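Local coordinates for protein SAM dependent methyltransferase (Agrobacterium tumefaciens, PDB 2IGT) that binds S-adenosylmethionine and probably transfers its methyl group to an acceptor substrate, at residues L117-L122 against S168-A173; A151-K156 against I261-A266; Y281-L286 against T321-R326. All blocks are in the same frame, centred on the assembly; numbering follows the deposited sequence. Where two conformers were deposited one is given.

Contact 1: residues L117-L122 against S168-A173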
loop_
_atom_site.group_PDB
_atom_site.type_symbol
_atom_site.label_atom_id
_atom_site.label_comp_id
_atom_site.label_asym_id
_atom_site.label_seq_id
_atom_site.Cartn_x
_atom_site.Cartn_y
_atom_site.Cartn_z
ATOM N N LEU A 117 23.008 2.120 28.681
ATOM C CA LEU A 117 23.279 3.430 29.240
ATOM C C LEU A 117 22.198 3.864 30.233
ATOM O O LEU A 117 21.830 5.020 30.281
ATOM C CB LEU A 117 23.420 4.464 28.097
ATOM C CG LEU A 117 24.393 5.604 28.372
ATOM C CD1 LEU A 117 25.797 5.041 28.684
ATOM C CD2 LEU A 117 24.403 6.569 27.172
ATOM N N GLY A 118 21.685 2.941 31.032
ATOM C CA GLY A 118 20.725 3.299 32.073
ATOM C C GLY A 118 19.263 3.423 31.648
ATOM O O GLY A 118 18.391 3.671 32.478
ATOM N N VAL A 119 18.995 3.227 30.364
ATOM C CA VAL A 119 17.653 3.382 29.791
ATOM C C VAL A 119 17.069 2.000 29.453
ATOM O O VAL A 119 17.710 1.212 28.742
ATOM C CB VAL A 119 17.738 4.249 28.478
ATOM C CG1 VAL A 119 16.468 4.180 27.668
ATOM C CG2 VAL A 119 18.077 5.703 28.830
ATOM N N GLU A 120 15.859 1.727 29.939
ATOM C CA GLU A 120 15.162 0.472 29.659
ATOM C C GLU A 120 14.240 0.607 28.438
ATOM O O GLU A 120 13.483 1.575 28.321
ATOM C CB GLU A 120 14.375 0.008 30.894
ATOM C CG GLU A 120 15.231 -0.638 31.998
ATOM C CD GLU A 120 16.049 0.355 32.797
ATOM O OE1 GLU A 120 15.531 1.462 33.090
ATOM O OE2 GLU A 120 17.208 0.029 33.147
ATOM N N PHE A 121 14.309 -0.366 27.530
ATOM C CA PHE A 121 13.561 -0.318 26.270
ATOM C C PHE A 121 13.307 -1.745 25.786
ATOM O O PHE A 121 13.799 -2.699 26.384
ATOM C CB PHE A 121 14.299 0.502 25.195
ATOM C CG PHE A 121 15.643 -0.061 24.808
ATOM C CD1 PHE A 121 16.779 0.256 25.538
ATOM C CD2 PHE A 121 15.777 -0.881 23.683
ATOM C CE1 PHE A 121 18.028 -0.272 25.179
ATOM C CE2 PHE A 121 17.008 -1.420 23.329
ATOM C CZ PHE A 121 18.141 -1.103 24.074
ATOM N N LEU A 122 12.545 -1.878 24.710
ATOM C CA LEU A 122 12.200 -3.200 24.188
ATOM C C LEU A 122 12.971 -3.539 22.921
ATOM O O LEU A 122 13.017 -2.742 21.980
ATOM C CB LEU A 122 10.692 -3.306 23.908
ATOM C CG LEU A 122 9.755 -3.096 25.106
ATOM C CD1 LEU A 122 8.313 -2.902 24.632
ATOM C CD2 LEU A 122 9.879 -4.266 26.101
ATOM N N SER A 168 16.439 9.843 22.563
ATOM C CA SER A 168 15.481 10.749 23.183
ATOM C C SER A 168 15.396 10.456 24.667
ATOM O O SER A 168 15.330 11.373 25.485
ATOM C CB SER A 168 14.102 10.589 22.532
ATOM O OG SER A 168 14.198 10.878 21.145
ATOM N N LEU A 169 15.412 9.169 25.011
ATOM C CA LEU A 169 15.266 8.764 26.404
ATOM C C LEU A 169 16.528 9.046 27.221
ATOM O O LEU A 169 16.435 9.503 28.374
ATOM C CB LEU A 169 14.843 7.285 26.493
ATOM C CG LEU A 169 13.487 6.980 25.849
ATOM C CD1 LEU A 169 13.172 5.495 25.931
ATOM C CD2 LEU A 169 12.326 7.825 26.453
ATOM N N VAL A 170 17.694 8.818 26.607
ATOM C CA VAL A 170 18.984 9.171 27.229
ATOM C C VAL A 170 19.011 10.675 27.566
ATOM O O VAL A 170 19.332 11.059 28.695
ATOM C CB VAL A 170 20.207 8.767 26.345
ATOM C CG1 VAL A 170 21.496 9.319 26.932
ATOM C CG2 VAL A 170 20.334 7.219 26.227
ATOM N N ALA A 171 18.647 11.513 26.595
ATOM C CA ALA A 171 18.634 12.973 26.807
ATOM C C ALA A 171 17.660 13.373 27.915
ATOM O O ALA A 171 18.008 14.130 28.837
ATOM C CB ALA A 171 18.338 13.723 25.502
ATOM N N ALA A 172 16.446 12.839 27.844
ATOM C CA ALA A 172 15.428 13.118 28.856
ATOM C C ALA A 172 15.809 12.638 30.271
ATOM O O ALA A 172 15.552 13.357 31.265
ATOM C CB ALA A 172 14.060 12.548 28.417
ATOM N N ALA A 173 16.441 11.471 30.376
ATOM C CA ALA A 173 16.905 10.963 31.684
ATOM C C ALA A 173 17.925 11.918 32.292
ATOM O O ALA A 173 17.958 12.110 33.505
ATOM C CB ALA A 173 17.511 9.592 31.554
#
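V119, the first residue of strand 119-124, drives its isopropyl group against helix 166-173 at the junction between L169 and V170. The backbones come nearest at V119 and V170, whose CA atoms lie 6.5 Å apart. From CB, which points at the helix, the V119 side chain forks and each methyl finds a different helix residue. CG1 lies anti to the backbone N (chi1 167°) and reaches L169, resting 3.7 Å from its CB and 4.0 Å from its CD1, so that it is held against both the root and the tip of the leucine. CG2, beside the backbone N, turns to the neighbouring residue, where it meets V170 CG2 at 3.8 Å. The valine thus straddles two consecutive helix positions, its side chain running at about a right angle to each of theirs.

V170 in turn divides its methyls between two residues of the strand side. While CG2 takes V119, CG1 is directed to L117 and touches its CD2 at 4.0 Å. L117 belongs to the tight turn that links strands 111-116 and 119-124. The contact is entirely apolar. Helix 138-150 covers this end, with W141, E142 and K145 on L117 and K145 also on V170, and N194 of helix 185-198 touches L169. Two-stranded hairpin 111-124 is thereby laid against a helix of the alpha/beta methyltransferase domain; helix 166-173 is the connection in the right-handed beta-alpha-beta crossover from strand 156-160 to its parallel neighbour 177-181, a unit of the Rossmann-like class I methyltransferase fold.

Contact 2: residues A151-K156 against I261-A266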
loop_
_atom_site.group_PDB
_atom_site.type_symbol
_atom_site.label_atom_id
_atom_site.label_comp_id
_atom_site.label_asym_id
_atom_site.label_seq_id
_atom_site.Cartn_x
_atom_site.Cartn_y
_atom_site.Cartn_z
ATOM N N ALA A 151 25.928 20.403 31.318
ATOM C CA ALA A 151 25.435 21.753 31.011
ATOM C C ALA A 151 24.896 22.426 32.278
ATOM O O ALA A 151 24.424 21.746 33.192
ATOM C CB ALA A 151 24.358 21.697 29.931
ATOM N N ASP A 152 24.974 23.754 32.330
ATOM C CA ASP A 152 24.514 24.505 33.501
ATOM C C ASP A 152 23.048 24.954 33.407
ATOM O O ASP A 152 22.549 25.685 34.273
ATOM C CB ASP A 152 25.446 25.701 33.781
ATOM C CG ASP A 152 25.538 26.690 32.613
ATOM O OD1 ASP A 152 24.599 26.807 31.787
ATOM O OD2 ASP A 152 26.576 27.372 32.541
ATOM N N ARG A 153 22.369 24.523 32.349
ATOM C CA ARG A 153 20.945 24.836 32.134
ATOM C C ARG A 153 20.376 23.596 31.445
ATOM O O ARG A 153 21.140 22.821 30.843
ATOM C CB ARG A 153 20.800 26.072 31.220
ATOM C CG ARG A 153 21.362 25.830 29.793
ATOM C CD ARG A 153 21.341 27.088 28.874
ATOM N NE ARG A 153 21.567 26.642 27.485
ATOM C CZ ARG A 153 22.770 26.445 26.933
ATOM N NH1 ARG A 153 22.871 26.003 25.679
ATOM N NH2 ARG A 153 23.885 26.679 27.635
ATOM N N PRO A 154 19.053 23.389 31.526
ATOM C CA PRO A 154 18.431 22.256 30.814
ATOM C C PRO A 154 18.510 22.478 29.308
ATOM O O PRO A 154 18.030 23.499 28.812
ATOM C CB PRO A 154 16.956 22.323 31.250
ATOM C CG PRO A 154 16.930 23.204 32.440
ATOM C CD PRO A 154 18.059 24.176 32.285
ATOM N N LEU A 155 19.121 21.553 28.590
ATOM C CA LEU A 155 19.275 21.702 27.145
ATOM C C LEU A 155 18.022 21.329 26.370
ATOM O O LEU A 155 17.338 20.358 26.713
ATOM C CB LEU A 155 20.429 20.835 26.653
ATOM C CG LEU A 155 21.799 21.206 27.231
ATOM C CD1 LEU A 155 22.860 20.451 26.420
ATOM C CD2 LEU A 155 22.007 22.742 27.184
ATOM N N LYS A 156 17.746 22.085 25.308
ATOM C CA LYS A 156 16.723 21.698 24.329
ATOM C C LYS A 156 17.370 20.795 23.289
ATOM O O LYS A 156 18.298 21.231 22.592
ATOM C CB LYS A 156 16.146 22.932 23.650
ATOM C CG LYS A 156 15.338 23.830 24.574
ATOM C CD LYS A 156 14.867 25.111 23.844
ATOM C CE LYS A 156 15.980 26.172 23.776
ATOM N NZ LYS A 156 15.532 27.382 22.989
ATOM N N ILE A 261 18.182 26.698 13.155
ATOM C CA ILE A 261 17.478 26.428 14.419
ATOM C C ILE A 261 18.405 25.977 15.572
ATOM O O ILE A 261 17.940 25.429 16.564
ATOM C CB ILE A 261 16.224 25.492 14.246
ATOM C CG1 ILE A 261 16.598 24.117 13.643
ATOM C CG2 ILE A 261 15.192 26.175 13.367
ATOM C CD1 ILE A 261 15.522 23.033 13.813
ATOM N N LEU A 262 19.714 26.199 15.425
ATOM C CA LEU A 262 20.641 26.068 16.563
ATOM C C LEU A 262 20.631 27.319 17.417
ATOM O O LEU A 262 20.664 28.442 16.902
ATOM C CB LEU A 262 22.074 25.764 16.102
ATOM C CG LEU A 262 22.306 24.376 15.484
ATOM C CD1 LEU A 262 23.686 24.340 14.809
ATOM C CD2 LEU A 262 22.170 23.244 16.534
ATOM N N SER A 263 20.597 27.129 18.730
ATOM C CA SER A 263 20.718 28.244 19.655
ATOM C C SER A 263 22.101 28.920 19.567
ATOM O O SER A 263 23.062 28.302 19.127
ATOM C CB SER A 263 20.432 27.778 21.094
ATOM O OG SER A 263 21.486 26.933 21.568
ATOM N N PRO A 264 22.206 30.190 19.997
ATOM C CA PRO A 264 23.518 30.860 20.102
ATOM C C PRO A 264 24.508 30.084 20.961
ATOM O O PRO A 264 25.702 30.116 20.674
ATOM C CB PRO A 264 23.177 32.209 20.765
ATOM C CG PRO A 264 21.809 32.466 20.298
ATOM C CD PRO A 264 21.116 31.107 20.353
ATOM N N LYS A 265 24.020 29.405 22.004
ATOM C CA LYS A 265 24.889 28.615 22.898
ATOM C C LYS A 265 24.818 27.120 22.582
ATOM O O LYS A 265 25.002 26.291 23.478
ATOM C CB LYS A 265 24.522 28.855 24.377
ATOM C CG LYS A 265 24.673 30.285 24.836
ATOM C CD LYS A 265 24.173 30.459 26.281
ATOM C CE LYS A 265 24.206 31.905 26.722
ATOM N NZ LYS A 265 25.592 32.416 27.038
ATOM N N ALA A 266 24.554 26.772 21.313
ATOM C CA ALA A 266 24.434 25.370 20.912
ATOM C C ALA A 266 25.686 24.543 21.239
ATOM O O ALA A 266 26.821 25.034 21.131
ATOM C CB ALA A 266 24.074 25.232 19.419
HETATM O O HOH W 1 26.640 26.214 26.238
#
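Backbone geometry is set by a type I beta turn from S263 to A266, closed by A266 N to S263 O at 3.1 Å, which presents the carbonyl of K265 to R153 in the irregular loop 151-156. The R153 side chain leaves its backbone with CG between the backbone N and the carbonyl carbon (chi1 64°), then runs extended from CG to NE, carrying the guanidinium across to the turn. NH1 donates to K265 O at 3.1 Å, a bent bond with an N-H...O angle of 143°. The nitrogen stands above the carbonyl plane, 55° out of it, and the oxygen is itself tilted from the guanidinium plane.

A water makes a second route to the same oxygen: it accepts from R153 NH2 at 3.1 Å, in the plane of the guanidinium and at its edge, and donates to K265 O at 3.2 Å. Two neighbouring nitrogens of the arginine thus converge on one carbonyl, one directly and one through solvent. The flat group also lies between two aliphatic chains, with L155 CD2 over one face and K265 CD over the opposite one, both offset toward the rim. K265 CB comes within 3.5 Å of R153 NH1; the lysine bends at chi4, and its NZ lies 6.0 Å from R153 NH2, the two like charges not in contact.

D227 is the stronger partner of the arginine: its OD1 forms a salt bridge with R153 NH1 and accepts a hydrogen bond from S263 OG, while its OD2 receives K156 N. This carboxylate joins both loops, which enter the N-terminal ends of parallel strands 156-160 and 268-273, flanking strand 228-231. That edge is opposite the C-terminal one, where class I methyltransferases bind S-adenosylmethionine.

Contact 3: residues Y281-L286 against T321-R326. With ACY (acetic acid), chain H.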
loop_
_atom_site.group_PDB
_atom_site.type_symbol
_atom_site.label_atom_id
_atom_site.label_comp_id
_atom_site.label_asym_id
_atom_site.label_seq_id
_atom_site.Cartn_x
_atom_site.Cartn_y
_atom_site.Cartn_z
ATOM N N TYR A 281 33.677 11.206 4.152
ATOM C CA TYR A 281 34.210 12.503 3.680
ATOM C C TYR A 281 33.131 13.396 3.067
ATOM O O TYR A 281 33.208 14.614 3.170
ATOM C CB TYR A 281 35.336 12.321 2.660
ATOM C CG TYR A 281 36.689 12.172 3.291
ATOM C CD1 TYR A 281 37.296 13.243 3.959
ATOM C CD2 TYR A 281 37.366 10.958 3.233
ATOM C CE1 TYR A 281 38.545 13.101 4.555
ATOM C CE2 TYR A 281 38.635 10.819 3.803
ATOM C CZ TYR A 281 39.194 11.881 4.474
ATOM O OH TYR A 281 40.429 11.708 5.037
ATOM N N SER A 282 32.131 12.783 2.443
ATOM C CA SER A 282 31.030 13.529 1.833
ATOM C C SER A 282 30.056 14.132 2.861
ATOM O O SER A 282 29.588 15.247 2.676
ATOM C CB SER A 282 30.311 12.643 0.835
ATOM O OG SER A 282 31.235 12.287 -0.170
HETATM N N MSE A 283 29.791 13.399 3.939
HETATM C CA MSE A 283 29.070 13.942 5.098
HETATM C C MSE A 283 29.915 15.030 5.763
HETATM O O MSE A 283 29.393 16.073 6.125
HETATM C CB MSE A 283 28.759 12.852 6.118
HETATM C CG MSE A 283 28.004 11.622 5.534
HETATM SE SE MSE A 283 26.270 12.134 4.749
HETATM C CE MSE A 283 26.730 11.757 2.876
ATOM N N HIS A 284 31.209 14.758 5.947
ATOM C CA HIS A 284 32.155 15.735 6.528
ATOM C C HIS A 284 32.155 17.091 5.773
ATOM O O HIS A 284 31.959 18.163 6.378
ATOM C CB HIS A 284 33.569 15.144 6.519
ATOM C CG HIS A 284 34.589 16.049 7.123
ATOM N ND1 HIS A 284 34.613 16.327 8.470
ATOM C CD2 HIS A 284 35.598 16.762 6.567
ATOM C CE1 HIS A 284 35.595 17.178 8.725
ATOM N NE2 HIS A 284 36.211 17.452 7.586
ATOM N N GLU A 285 32.403 17.058 4.455
ATOM C CA GLU A 285 32.548 18.324 3.705
ATOM C C GLU A 285 31.215 19.056 3.635
ATOM O O GLU A 285 31.178 20.277 3.696
ATOM C CB GLU A 285 33.120 18.118 2.306
ATOM C CG GLU A 285 34.518 17.464 2.274
ATOM C CD GLU A 285 35.643 18.385 2.767
ATOM O OE1 GLU A 285 35.350 19.401 3.463
ATOM O OE2 GLU A 285 36.826 18.086 2.457
ATOM N N LEU A 286 30.113 18.300 3.564
ATOM C CA LEU A 286 28.780 18.914 3.612
ATOM C C LEU A 286 28.574 19.648 4.936
ATOM O O LEU A 286 28.079 20.805 4.935
ATOM C CB LEU A 286 27.670 17.868 3.422
ATOM C CG LEU A 286 26.217 18.409 3.548
ATOM C CD1 LEU A 286 25.952 19.486 2.477
ATOM C CD2 LEU A 286 25.189 17.237 3.424
ATOM N N THR A 321 29.324 0.205 10.866
ATOM C CA THR A 321 27.869 0.257 10.755
ATOM C C THR A 321 27.325 1.489 10.006
ATOM O O THR A 321 26.270 1.423 9.400
ATOM C CB THR A 321 27.200 0.260 12.159
ATOM O OG1 THR A 321 27.447 1.509 12.820
ATOM C CG2 THR A 321 27.791 -0.862 13.052
ATOM N N SER A 322 28.018 2.623 10.093
ATOM C CA SER A 322 27.384 3.875 9.700
ATOM C C SER A 322 28.428 4.966 9.650
ATOM O O SER A 322 29.572 4.771 10.096
ATOM C CB SER A 322 26.283 4.279 10.721
ATOM O OG SER A 322 26.823 4.212 12.030
ATOM N N LEU A 323 28.026 6.093 9.063
ATOM C CA LEU A 323 28.854 7.303 9.006
ATOM C C LEU A 323 28.353 8.288 10.031
ATOM O O LEU A 323 27.210 8.199 10.526
ATOM C CB LEU A 323 28.742 7.967 7.623
ATOM C CG LEU A 323 28.783 7.043 6.404
ATOM C CD1 LEU A 323 28.542 7.878 5.119
ATOM C CD2 LEU A 323 30.128 6.283 6.332
ATOM N N PHE A 324 29.224 9.219 10.389
ATOM C CA PHE A 324 28.793 10.309 11.257
ATOM C C PHE A 324 29.595 11.549 10.934
ATOM O O PHE A 324 30.730 11.480 10.434
ATOM C CB PHE A 324 28.952 9.969 12.742
ATOM C CG PHE A 324 30.392 10.055 13.227
ATOM C CD1 PHE A 324 31.263 8.986 13.029
ATOM C CD2 PHE A 324 30.871 11.207 13.846
ATOM C CE1 PHE A 324 32.606 9.058 13.436
ATOM C CE2 PHE A 324 32.198 11.297 14.275
ATOM C CZ PHE A 324 33.073 10.221 14.071
ATOM N N SER A 325 28.978 12.680 11.233
ATOM C CA SER A 325 29.658 13.950 11.236
ATOM C C SER A 325 29.049 14.795 12.359
ATOM O O SER A 325 27.830 14.908 12.460
ATOM C CB SER A 325 29.474 14.652 9.887
ATOM O OG SER A 325 30.230 15.852 9.891
ATOM N N ARG A 326 29.907 15.389 13.191
ATOM C CA ARG A 326 29.468 16.141 14.346
ATOM C C ARG A 326 30.150 17.512 14.387
ATOM O O ARG A 326 31.389 17.611 14.406
ATOM C CB ARG A 326 29.788 15.364 15.625
ATOM C CG ARG A 326 29.444 16.096 16.923
ATOM C CD ARG A 326 29.717 15.157 18.086
ATOM N NE ARG A 326 31.158 14.984 18.216
ATOM C CZ ARG A 326 31.767 13.887 18.635
ATOM N NH1 ARG A 326 31.071 12.804 18.975
ATOM N NH2 ARG A 326 33.091 13.882 18.703
HETATM C C ACY H . 33.525 10.716 20.987
HETATM O O ACY H . 32.316 10.873 21.245
HETATM O OXT ACY H . 34.180 11.454 20.210
HETATM C CH3 ACY H . 34.241 9.562 21.642
#
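Selenomethionine M283 of helix 280-290 meets L323 of strand 318-328, CG against CD1 at 3.8 Å, their side chains crossing at about a right angle. M283 CG sits beside the backbone N (chi1 -54°), and bends at chi2 and chi3 lead the selenium end away from the strand, leaving the middle of the chain to make the touch. L323 also holds its CG beside the backbone N, but then extends at chi2, which brings CD1 to the helix.

S325 fits beneath the helix backbone with OG anti to its own backbone N (chi1 -176°), 3.9 Å from both M283 O and H284 CA, contacts without a hydrogen bond. This hydroxyl instead pairs with S300 OG, to which H284 ND1 is also bonded; H284 NE2 reaches E31 OE1. R326 bends at chi3, hydrogen-bonds through NH1 and NH2 to an acetic acid molecule probably from the crystallisation liquor, and makes a cation-pi contact with W143.

The short axes run nearly parallel, 19° apart and 7.6 Å at closest approach. Helix 280-290 packs on strand 318-328 beside strand 297-306, with helix 247-260 bordering it through L251 and strand 30-39 through V33.

After strand 30-39 and a five-stranded sheet, the chain reaches the hairpin at 117-122, then helix 138-150 and the loop 151-156. Contact 1 closes when the chain returns as helix 166-173, a loop of 45 residues. Contact 2, opened inside that loop, closes only at 261-266, with 104 residues between its segments, so the two cross. Contact 3 follows in series, its 34 intervening residues including strand 297-306. Contact 1 joins the hairpin to a helix, contact 2 links loops leading into two strands of the central sheet, and contact 3 lays a helix on that sheet. Contacts 1 and 3 lie on opposite sides of the chain's centre, their centres about 25 Å apart; none touches another.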